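Local coordinates for cellulose binding domain-containing protein (Clostridium clariflavum, PDB 4B96) that probably binds cellulose, this piece being the calcium-bearing family 3b carbohydrate-binding module of a biomass-sensing protein, at residues A[23-28]-A[40-45]. Numbering follows the deposited sequence.
Sequences WDFVIE and VKVRYY
Val42 points from strand 40-47 across the interior of the beta-sandwich at the ring of Phe25 on strand 20-29. Val42 CB already sits 3.9 Å from Phe25 CZ. From there the two methyls part: Val42 CG1, anti to the backbone N (chi1 -179°), stands over the centre of the ring face, 3.9 Å from the centroid of the Phe25 ring and only 13° off the normal, a well-formed CH-pi contact. Val42 CG2 meets the far end of the same ring, 3.8 Å from both CZ and CE1 of Phe25, and also touches Ile27, whose CD1 is 4.2 Å from it. Phe25 meets the valine tip to tip, its CG in the crowded position between backbone N and carbonyl carbon (chi1 60°), while Trp23 O lies at the ring edge, in plane. One step along, Ile27 CD1 reaches Val40 CG1 at 4.1 Å. At the other end the chains draw closer, and Trp23 meets Tyr44 with its CB, 3.8 Å from Tyr44 CD2, while the indole turns away to meet the ring of Phe55. Tyr44 itself leads toward the calcium end of the module, near Asp120. Strands 25-28 and 40-45 belong to opposing sheets, their axes 10.4 Å apart; the two sheets meet here through buried apolar packing, a single CH-pi contact among plain van der Waals touches, with no hydrogen bond across the interface.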
# COMPACT_ATOMS: atom_id res chain seq x y z
N TRP A 23 4.08 16.68 -8.60
CA TRP A 23 4.11 15.57 -7.65
C TRP A 23 3.47 15.92 -6.29
O TRP A 23 3.61 15.16 -5.32
CB TRP A 23 5.54 15.10 -7.49
CG TRP A 23 6.57 16.25 -7.34
CD1 TRP A 23 7.38 16.81 -8.34
CD2 TRP A 23 6.87 16.97 -6.14
NE1 TRP A 23 8.18 17.80 -7.79
CE2 TRP A 23 7.86 17.93 -6.45
CE3 TRP A 23 6.38 16.88 -4.82
CZ2 TRP A 23 8.38 18.80 -5.47
CZ3 TRP A 23 6.90 17.73 -3.85
CH2 TRP A 23 7.90 18.69 -4.19
N ASP A 24 2.80 17.08 -6.20
CA ASP A 24 2.33 17.61 -4.90
C ASP A 24 1.71 16.57 -3.97
O ASP A 24 0.75 15.82 -4.37
CB ASP A 24 1.19 18.60 -5.09
CG ASP A 24 1.61 19.82 -5.92
OD1 ASP A 24 2.70 19.77 -6.58
OD2 ASP A 24 0.83 20.79 -5.91
N PHE A 25 2.14 16.57 -2.73
CA PHE A 25 1.59 15.63 -1.76
C PHE A 25 1.44 16.25 -0.39
O PHE A 25 2.04 17.31 -0.08
CB PHE A 25 2.43 14.36 -1.68
CG PHE A 25 3.87 14.58 -1.27
CD1 PHE A 25 4.22 14.57 0.08
CD2 PHE A 25 4.88 14.68 -2.25
CE1 PHE A 25 5.56 14.74 0.48
CE2 PHE A 25 6.23 14.82 -1.87
CZ PHE A 25 6.56 14.90 -0.49
N VAL A 26 0.60 15.59 0.41
CA VAL A 26 0.45 15.91 1.81
C VAL A 26 0.71 14.63 2.59
O VAL A 26 0.12 13.59 2.32
CB VAL A 26 -0.99 16.37 2.13
CG1 VAL A 26 -1.13 16.71 3.65
CG2 VAL A 26 -1.36 17.57 1.26
N ILE A 27 1.66 14.67 3.51
CA ILE A 27 1.83 13.52 4.40
C ILE A 27 1.11 13.89 5.65
O ILE A 27 1.42 14.92 6.26
CB ILE A 27 3.27 13.32 4.82
CG1 ILE A 27 4.18 13.06 3.63
CG2 ILE A 27 3.38 12.17 5.88
CD1 ILE A 27 5.60 13.01 4.05
N GLU A 28 0.17 13.05 6.04
CA GLU A 28 -0.59 13.24 7.25
C GLU A 28 0.04 12.38 8.36
O GLU A 28 0.43 11.22 8.12
CB GLU A 28 -2.05 12.82 7.02
CG GLU A 28 -2.79 13.61 5.95
CD GLU A 28 -4.31 13.33 5.93
OE1 GLU A 28 -4.71 12.19 6.19
OE2 GLU A 28 -5.11 14.26 5.66
N VAL A 40 12.49 10.24 5.98
CA VAL A 40 11.37 9.96 5.11
C VAL A 40 11.70 10.20 3.66
O VAL A 40 12.25 11.23 3.31
CB VAL A 40 10.15 10.82 5.51
CG1 VAL A 40 9.04 10.77 4.47
CG2 VAL A 40 9.65 10.37 6.89
N LYS A 41 11.38 9.24 2.80
CA LYS A 41 11.48 9.43 1.35
C LYS A 41 10.10 9.27 0.72
O LYS A 41 9.30 8.37 1.13
CB LYS A 41 12.36 8.29 0.78
CG LYS A 41 13.79 8.42 1.15
CD LYS A 41 14.59 7.17 0.80
CE LYS A 41 16.02 7.31 1.44
NZ LYS A 41 17.01 6.30 0.92
N VAL A 42 9.81 10.04 -0.31
CA VAL A 42 8.55 9.90 -1.01
C VAL A 42 8.88 9.71 -2.49
O VAL A 42 9.76 10.43 -3.02
CB VAL A 42 7.68 11.17 -0.82
CG1 VAL A 42 6.31 11.07 -1.52
CG2 VAL A 42 7.46 11.43 0.68
N ARG A 43 8.19 8.76 -3.17
CA ARG A 43 8.49 8.50 -4.58
C ARG A 43 7.31 8.73 -5.49
O ARG A 43 6.22 8.27 -5.17
CB ARG A 43 8.99 7.07 -4.78
CG ARG A 43 10.39 6.87 -4.15
CD ARG A 43 10.85 5.42 -4.28
NE ARG A 43 12.10 5.33 -3.52
CZ ARG A 43 12.79 4.21 -3.32
NH1 ARG A 43 12.36 3.07 -3.79
NH2 ARG A 43 13.91 4.25 -2.61
N TYR A 44 7.57 9.39 -6.62
CA TYR A 44 6.60 9.58 -7.69
C TYR A 44 7.15 8.80 -8.89
O TYR A 44 8.24 9.09 -9.40
CB TYR A 44 6.47 11.06 -8.02
CG TYR A 44 5.37 11.33 -9.06
CD1 TYR A 44 5.60 11.09 -10.43
CD2 TYR A 44 4.09 11.77 -8.66
CE1 TYR A 44 4.56 11.31 -11.37
CE2 TYR A 44 3.03 11.98 -9.58
CZ TYR A 44 3.29 11.77 -10.94
OH TYR A 44 2.29 11.93 -11.87
N TYR A 45 6.43 7.78 -9.32
CA TYR A 45 6.91 6.91 -10.41
C TYR A 45 6.43 7.40 -11.74
O TYR A 45 5.22 7.67 -11.92
CB TYR A 45 6.36 5.52 -10.22
CG TYR A 45 6.87 4.93 -8.94
CD1 TYR A 45 8.07 4.22 -8.93
CD2 TYR A 45 6.15 5.08 -7.76
CE1 TYR A 45 8.56 3.71 -7.79
CE2 TYR A 45 6.62 4.51 -6.56
CZ TYR A 45 7.82 3.86 -6.59
OH TYR A 45 8.35 3.32 -5.45